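Local structure of monomethylamine methyltransferase mtmB1 (Methanosarcina barkeri, 1NTH) at residues K61-G66 with C319-E324; W92-N97 with N284-S289; P262-G265 with G270-E273. The protein transfers the methyl group of monomethylamine to the corrinoid cofactor of its partner protein MtmC, a step in methanogenesis from methylamine. All blocks are in the same frame, centred on the assembly; numbering follows the deposited sequence. Where two conformers were deposited one is given.

Contact 1. Residues K61-G66 with C319-E324; sequences KLFKAG and CATISE
Helix 56-73 lies against helix 309-325 on the outside of the TIM barrel, and the two touch where Leu62 and Phe63 receive Thr321 between them. The threonine does the reaching from its side. Its CB points at the other helix and its two branches divide the work. OG1 goes to the leucine: Leu62 CD2 sits 3.4 Å from Thr321 OG1, with Leu62 CG a little further back at 4.1 Å from the same oxygen. CG2 goes to the phenylalanine, at 3.6 Å from Phe63 CB and 3.8 Å from Phe63 N, close to the backbone at the root of that side chain. The ring itself leads away from the methyl group, which lies obliquely to it, and meets the ring of Phe325 at a shallow angle.

Helix 309-325 links strands 293-300 and 330-333, two parallel neighbours in the barrel sheet, so this is a barrel helix covered by one that comes much earlier in the chain. The branches of Thr321 are set by its first torsion: at -60°, OG1 lies beside its own backbone N and hydrogen-bonds to Trp317 O one turn back, while CG2 is left anti to that N and directed at Phe63. The hydroxyl is therefore satisfied within its helix, and what Leu62 meets is an oxygen already engaged. With an alanine here, Leu62 CD2 and Phe63 CB would probably face a gap and Trp317 O would lose its side-chain donor. On the same helix Ser323 repeats the hydroxyl-to-backbone pattern: Cys319 O takes Ser323 OG at 2.8 Å and Ser323 N at 2.7 Å, from opposite faces of the carbonyl plane.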
loop_
_atom_site.group_PDB
_atom_site.type_symbol
_atom_site.label_atom_id
_atom_site.label_comp_id
_atom_site.label_asym_id
_atom_site.label_seq_id
_atom_site.Cartn_x
_atom_site.Cartn_y
_atom_site.Cartn_z
ATOM N N LYS A 61 27.228 25.500 32.488
ATOM C CA LYS A 61 26.450 26.464 33.260
ATOM C C LYS A 61 25.287 26.981 32.415
ATOM O O LYS A 61 24.198 27.223 32.932
ATOM C CB LYS A 61 27.339 27.620 33.723
ATOM C CG LYS A 61 28.381 27.187 34.745
ATOM C CD LYS A 61 29.105 28.371 35.364
ATOM C CE LYS A 61 29.883 29.161 34.327
ATOM N NZ LYS A 61 30.528 30.368 34.930
ATOM N N LEU A 62 25.517 27.137 31.116
ATOM C CA LEU A 62 24.461 27.596 30.218
ATOM C C LEU A 62 23.361 26.539 30.156
ATOM O O LEU A 62 22.176 26.866 30.129
ATOM C CB LEU A 62 25.011 27.850 28.811
ATOM C CG LEU A 62 23.962 28.091 27.716
ATOM C CD1 LEU A 62 23.071 29.271 28.094
ATOM C CD2 LEU A 62 24.656 28.346 26.382
ATOM N N PHE A 63 23.752 25.269 30.134
ATOM C CA PHE A 63 22.762 24.201 30.086
ATOM C C PHE A 63 21.926 24.219 31.359
ATOM O O PHE A 63 20.697 24.127 31.311
ATOM C CB PHE A 63 23.433 22.833 29.941
ATOM C CG PHE A 63 22.461 21.687 29.929
ATOM C CD1 PHE A 63 21.601 21.501 28.851
ATOM C CD2 PHE A 63 22.370 20.824 31.015
ATOM C CE1 PHE A 63 20.666 20.466 28.853
ATOM C CE2 PHE A 63 21.439 19.785 31.027
ATOM C CZ PHE A 63 20.584 19.611 29.943
ATOM N N LYS A 64 22.595 24.333 32.502
ATOM C CA LYS A 64 21.893 24.365 33.778
ATOM C C LYS A 64 20.960 25.569 33.845
ATOM O O LYS A 64 19.851 25.469 34.362
ATOM C CB LYS A 64 22.893 24.406 34.935
ATOM C CG LYS A 64 23.656 23.102 35.112
ATOM C CD LYS A 64 24.617 23.198 36.288
ATOM C CE LYS A 64 25.337 21.881 36.520
ATOM N NZ LYS A 64 26.287 21.954 37.666
ATOM N N ALA A 65 21.410 26.699 33.311
ATOM C CA ALA A 65 20.598 27.915 33.299
ATOM C C ALA A 65 19.337 27.706 32.459
ATOM O O ALA A 65 18.235 28.070 32.872
ATOM C CB ALA A 65 21.408 29.079 32.741
ATOM N N GLY A 66 19.505 27.122 31.274
ATOM C CA GLY A 66 18.366 26.871 30.407
ATOM C C GLY A 66 17.369 25.917 31.042
ATOM O O GLY A 66 16.156 26.114 30.947
ATOM N N CYS A 319 23.276 25.589 20.374
ATOM C CA CYS A 319 23.473 24.299 19.723
ATOM C C CYS A 319 24.675 23.529 20.256
ATOM O O CYS A 319 24.593 22.319 20.474
ATOM C CB CYS A 319 23.615 24.473 18.212
ATOM S SG CYS A 319 23.660 22.886 17.331
ATOM N N ALA A 320 25.796 24.214 20.462
ATOM C CA ALA A 320 26.981 23.537 20.976
ATOM C C ALA A 320 26.664 22.933 22.336
ATOM O O ALA A 320 27.075 21.816 22.648
ATOM C CB ALA A 320 28.147 24.514 21.095
ATOM N N THR A 321 25.922 23.681 23.145
ATOM C CA THR A 321 25.553 23.230 24.477
ATOM C C THR A 321 24.552 22.080 24.418
ATOM O O THR A 321 24.695 21.087 25.130
ATOM C CB THR A 321 24.975 24.401 25.288
ATOM O OG1 THR A 321 25.970 25.429 25.379
ATOM C CG2 THR A 321 24.589 23.954 26.689
ATOM N N ILE A 322 23.539 22.213 23.569
ATOM C CA ILE A 322 22.545 21.157 23.424
ATOM C C ILE A 322 23.221 19.893 22.879
ATOM O O ILE A 322 22.891 18.778 23.288
ATOM C CB ILE A 322 21.403 21.612 22.480
ATOM C CG1 ILE A 322 20.498 22.611 23.211
ATOM C CG2 ILE A 322 20.602 20.404 21.985
ATOM C CD1 ILE A 322 19.786 22.039 24.425
ATOM N N SER A 323 24.177 20.069 21.973
ATOM C CA SER A 323 24.887 18.930 21.387
ATOM C C SER A 323 25.781 18.239 22.408
ATOM O O SER A 323 25.941 17.018 22.390
ATOM C CB SER A 323 25.745 19.383 20.205
ATOM O OG SER A 323 24.943 19.913 19.167
ATOM N N GLU A 324 26.361 19.029 23.302
ATOM C CA GLU A 324 27.256 18.499 24.318
ATOM C C GLU A 324 26.558 17.734 25.437
ATOM O O GLU A 324 27.022 16.668 25.846
ATOM C CB GLU A 324 28.077 19.639 24.930
ATOM C CG GLU A 324 28.976 19.210 26.088
ATOM C CD GLU A 324 30.194 18.428 25.631
ATOM O OE1 GLU A 324 30.814 17.751 26.478
ATOM O OE2 GLU A 324 30.538 18.500 24.433
#

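Contact 2. Residues W92-N97 with N284-S289; sequences WDAINN and NAVLMS
Leu287 comes up to Ala94 near the end of helix 271-288, and its side chain can be followed outward atom by atom. CB is already at the interface, 4.1 Å from Ala94 CB. With CG anti to the backbone N (chi1 -171°) the chain then runs alongside the alanine. The second torsion, 55°, decides which methyl group makes the contact: Leu287 CD1 swings in to 3.5 Å from Ala94 CB, whereas CD2 is carried to the far side of the branch. The leucine also packs on Leu70 of helix 56-73 and on Tyr86.

Val286 meets the same methyl group roughly at right angles to the leucine. Its carbonyl oxygen lies 3.8 Å from Ala94 CB, and Val286 CG2 is 4.2 Å from that CB. CG2 also stands 4.1 Å from Ala94 O, so it lies over the backbone as well as the methyl group of Ala94. Ala94 CB is thus the hub of the contact, met by four atoms of two consecutive residues. Having no more than a CB here lets the backbones come close, with Ala94 CA and Leu287 CA 5.4 Å apart.

The helix that carries the valine and leucine is a barrel helix leading into strand 293-300; in it Asn284 O accepts from both Leu287 N and Met288 N. Helix 88-95 packs against it from outside, and Lys151 of a second subunit packs on Ala94 and Asp93, so the contact is also close to a subunit interface. No hydrogen bond crosses between 92-97 and 284-289; the contact is buried and mostly apolar, and it probably depends on the fit of methyl groups against each other and against carbonyl oxygens.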
loop_
_atom_site.group_PDB
_atom_site.type_symbol
_atom_site.label_atom_id
_atom_site.label_comp_id
_atom_site.label_asym_id
_atom_site.label_seq_id
_atom_site.Cartn_x
_atom_site.Cartn_y
_atom_site.Cartn_z
ATOM N N TRP A 92 13.542 15.717 32.954
ATOM C CA TRP A 92 14.598 14.738 32.708
ATOM C C TRP A 92 14.093 13.529 31.928
ATOM O O TRP A 92 14.818 12.974 31.100
ATOM C CB TRP A 92 15.241 14.294 34.025
ATOM C CG TRP A 92 16.311 15.242 34.474
ATOM C CD1 TRP A 92 16.335 15.972 35.630
ATOM C CD2 TRP A 92 17.501 15.589 33.754
ATOM N NE1 TRP A 92 17.467 16.755 35.671
ATOM C CE2 TRP A 92 18.199 16.539 34.533
ATOM C CE3 TRP A 92 18.044 15.190 32.524
ATOM C CZ2 TRP A 92 19.416 17.097 34.122
ATOM C CZ3 TRP A 92 19.255 15.745 32.115
ATOM C CH2 TRP A 92 19.925 16.690 32.914
ATOM N N ASP A 93 12.856 13.117 32.191
ATOM C CA ASP A 93 12.278 11.984 31.473
ATOM C C ASP A 93 12.232 12.322 29.983
ATOM O O ASP A 93 12.504 11.474 29.138
ATOM C CB ASP A 93 10.868 11.688 31.996
ATOM C CG ASP A 93 10.134 10.645 31.160
ATOM O OD1 ASP A 93 9.101 10.999 30.558
ATOM O OD2 ASP A 93 10.587 9.478 31.109
ATOM N N ALA A 94 11.908 13.571 29.663
ATOM C CA ALA A 94 11.847 13.998 28.270
ATOM C C ALA A 94 13.242 14.046 27.653
ATOM O O ALA A 94 13.470 13.499 26.575
ATOM C CB ALA A 94 11.178 15.370 28.167
ATOM N N ILE A 95 14.177 14.698 28.336
ATOM C CA ILE A 95 15.543 14.807 27.831
ATOM C C ILE A 95 16.222 13.444 27.693
ATOM O O ILE A 95 16.949 13.203 26.728
ATOM C CB ILE A 95 16.409 15.698 28.751
ATOM C CG1 ILE A 95 15.884 17.134 28.723
ATOM C CG2 ILE A 95 17.869 15.659 28.303
ATOM C CD1 ILE A 95 16.602 18.058 29.694
ATOM N N ASN A 96 15.971 12.556 28.650
ATOM C CA ASN A 96 16.586 11.231 28.637
ATOM C C ASN A 96 16.011 10.274 27.600
ATOM O O ASN A 96 16.542 9.179 27.407
ATOM C CB ASN A 96 16.478 10.576 30.020
ATOM C CG ASN A 96 17.372 11.236 31.052
ATOM O OD1 ASN A 96 18.466 11.696 30.733
ATOM N ND2 ASN A 96 16.921 11.264 32.302
ATOM N N ASN A 97 14.937 10.675 26.934
ATOM C CA ASN A 97 14.314 9.805 25.940
ATOM C C ASN A 97 13.944 10.530 24.654
ATOM O O ASN A 97 12.796 10.486 24.218
ATOM C CB ASN A 97 13.066 9.146 26.536
ATOM C CG ASN A 97 13.393 8.230 27.701
ATOM O OD1 ASN A 97 13.163 8.567 28.869
ATOM N ND2 ASN A 97 13.947 7.069 27.390
ATOM N N ASN A 284 12.054 22.375 25.852
ATOM C CA ASN A 284 10.594 22.362 25.833
ATOM C C ASN A 284 10.060 21.626 24.599
ATOM O O ASN A 284 8.987 21.030 24.641
ATOM C CB ASN A 284 10.045 23.791 25.857
ATOM C CG ASN A 284 8.556 23.831 26.125
ATOM O OD1 ASN A 284 8.081 23.241 27.094
ATOM N ND2 ASN A 284 7.808 24.530 25.274
ATOM N N ALA A 285 10.819 21.665 23.509
ATOM C CA ALA A 285 10.412 21.006 22.273
ATOM C C ALA A 285 10.148 19.514 22.468
ATOM O O ALA A 285 9.155 18.986 21.970
ATOM C CB ALA A 285 11.481 21.202 21.202
ATOM N N VAL A 286 11.028 18.834 23.195
ATOM C CA VAL A 286 10.864 17.395 23.396
ATOM C C VAL A 286 9.934 17.050 24.552
ATOM O O VAL A 286 9.583 15.890 24.765
ATOM C CB VAL A 286 12.237 16.705 23.615
ATOM C CG1 VAL A 286 13.127 16.953 22.411
ATOM C CG2 VAL A 286 12.911 17.229 24.886
ATOM N N LEU A 287 9.517 18.075 25.279
ATOM C CA LEU A 287 8.642 17.903 26.425
ATOM C C LEU A 287 7.190 18.187 26.040
ATOM O O LEU A 287 6.332 17.305 26.090
ATOM C CB LEU A 287 9.118 18.854 27.531
ATOM C CG LEU A 287 8.587 18.839 28.961
ATOM C CD1 LEU A 287 8.730 17.461 29.576
ATOM C CD2 LEU A 287 9.375 19.864 29.773
ATOM N N MET A 288 6.925 19.420 25.634
ATOM C CA MET A 288 5.584 19.842 25.261
ATOM C C MET A 288 5.130 19.364 23.880
ATOM O O MET A 288 3.982 18.954 23.703
ATOM C CB MET A 288 5.514 21.372 25.319
ATOM C CG MET A 288 4.196 21.989 24.883
ATOM S SD MET A 288 4.320 23.799 24.752
ATOM C CE MET A 288 5.090 23.962 23.141
ATOM N N SER A 289 6.033 19.406 22.906
ATOM C CA SER A 289 5.688 19.041 21.535
ATOM C C SER A 289 6.036 17.633 21.074
ATOM O O SER A 289 5.748 17.287 19.930
ATOM C CB SER A 289 6.335 20.029 20.563
ATOM O OG SER A 289 5.981 21.362 20.881
#

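Contact 3. Residues P262-G265 with G270-E273; sequences PIFG and GIEE
Phe264 lays the edge of its ring against Gly270 and Ile271 at the start of helix 271-288, in the beta-alpha-beta unit of the TIM barrel formed by strand 263-264, that helix and strand 293-300. The ring atom at the front is CE1. It stands 3.6 Å from Ile271 N, which lies in the plane of the ring, and 3.7 Å from Ile271 CG1, where the two side chains pack as apolar groups. Beside it, Phe264 CD1 is 3.8 Å from Gly270 C, so the C-H edge borders the first peptide group of the helix.

The ring gets there because CG is anti to the backbone N (chi1 164°), which extends the side chain from the end of the short strand across to the helix start. The strand is anchored by backbone hydrogen bonds from Phe264 to Val299 and Ile301, and His300 meets the phenylalanine ring edge-to-face. Glu310 and Ile314 of helix 309-325 pack on both Phe264 and Ile271.

The phi and psi of Gly265 leave no room for a CB next to Phe264 O. On the other segment, a CB on Gly270 would probably be crowded by the Glu273 carboxylate. Gly270 is the N-cap residue, and its O is hydrogen-bonded to Thr274 OG1.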
loop_
_atom_site.group_PDB
_atom_site.type_symbol
_atom_site.label_atom_id
_atom_site.label_comp_id
_atom_site.label_asym_id
_atom_site.label_seq_id
_atom_site.Cartn_x
_atom_site.Cartn_y
_atom_site.Cartn_z
ATOM N N PRO A 262 13.791 32.647 19.164
ATOM C CA PRO A 262 14.021 33.639 20.219
ATOM C C PRO A 262 14.491 34.967 19.642
ATOM O O PRO A 262 15.260 35.005 18.683
ATOM C CB PRO A 262 15.062 32.964 21.109
ATOM C CG PRO A 262 15.829 32.105 20.147
ATOM C CD PRO A 262 14.736 31.520 19.280
ATOM N N ILE A 263 14.020 36.058 20.235
ATOM C CA ILE A 263 14.357 37.385 19.750
ATOM C C ILE A 263 15.435 38.090 20.564
ATOM O O ILE A 263 15.240 38.388 21.745
ATOM C CB ILE A 263 13.094 38.277 19.720
ATOM C CG1 ILE A 263 12.030 37.633 18.824
ATOM C CG2 ILE A 263 13.443 39.667 19.206
ATOM C CD1 ILE A 263 10.693 38.354 18.833
ATOM N N PHE A 264 16.575 38.346 19.931
ATOM C CA PHE A 264 17.660 39.056 20.595
ATOM C C PHE A 264 17.163 40.477 20.816
ATOM O O PHE A 264 16.702 41.126 19.878
ATOM C CB PHE A 264 18.907 39.108 19.715
ATOM C CG PHE A 264 19.907 40.137 20.164
ATOM C CD1 PHE A 264 20.581 39.986 21.371
ATOM C CD2 PHE A 264 20.122 41.290 19.414
ATOM C CE1 PHE A 264 21.458 40.970 21.828
ATOM C CE2 PHE A 264 20.996 42.283 19.861
ATOM C CZ PHE A 264 21.663 42.123 21.072
ATOM N N GLY A 265 17.264 40.962 22.049
ATOM C CA GLY A 265 16.791 42.302 22.342
ATOM C C GLY A 265 15.304 42.266 22.633
ATOM O O GLY A 265 14.664 43.309 22.811
ATOM N N GLY A 270 19.456 40.542 26.424
ATOM C CA GLY A 270 20.604 40.421 25.541
ATOM C C GLY A 270 21.024 39.038 25.074
ATOM O O GLY A 270 20.236 38.090 25.094
ATOM N N ILE A 271 22.286 38.935 24.661
ATOM C CA ILE A 271 22.851 37.691 24.145
ATOM C C ILE A 271 22.750 36.492 25.084
ATOM O O ILE A 271 22.088 35.507 24.762
ATOM C CB ILE A 271 24.334 37.879 23.741
ATOM C CG1 ILE A 271 24.440 38.927 22.629
ATOM C CG2 ILE A 271 24.922 36.547 23.278
ATOM C CD1 ILE A 271 25.862 39.211 22.178
ATOM N N GLU A 272 23.400 36.560 26.242
ATOM C CA GLU A 272 23.348 35.433 27.165
ATOM C C GLU A 272 21.924 35.132 27.624
ATOM O O GLU A 272 21.536 33.968 27.746
ATOM C CB GLU A 272 24.242 35.679 28.388
ATOM C CG GLU A 272 25.744 35.596 28.122
ATOM C CD GLU A 272 26.319 36.850 27.494
ATOM O OE1 GLU A 272 25.585 37.856 27.375
ATOM O OE2 GLU A 272 27.516 36.836 27.130
ATOM N N GLU A 273 21.144 36.178 27.878
ATOM C CA GLU A 273 19.766 36.000 28.324
ATOM C C GLU A 273 18.924 35.276 27.277
ATOM O O GLU A 273 18.160 34.367 27.600
ATOM C CB GLU A 273 19.113 37.351 28.634
ATOM C CG GLU A 273 19.714 38.108 29.812
ATOM C CD GLU A 273 20.900 38.978 29.428
ATOM O OE1 GLU A 273 21.296 39.824 30.257
ATOM O OE2 GLU A 273 21.440 38.826 28.311
#

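How the contacts relate
Helix 271-288 runs through the set: contact 3 uses its first turn and contact 2 its last, with centres about 23 Å apart and nearest atoms about 11 Å apart. Contact 1 lies about 15 Å from each, centre to centre. It touches contact 2, Phe63 CE2 packing at 3.9 Å from Trp92 CH2 and Phe63 CZ at 4.3 Å from Ile95 CD1, while its nearest atoms stay about 5 Å from contact 3. Leu62 of contact 1 packs on Thr275 and Val279 of the shared helix. Along the chain the contacts nest, 3 inside 2 inside 1. Contacts 1 and 2 press outer helices on barrel helices, contact 3 joins a strand end to the following helix, and none includes the pyrrolysine.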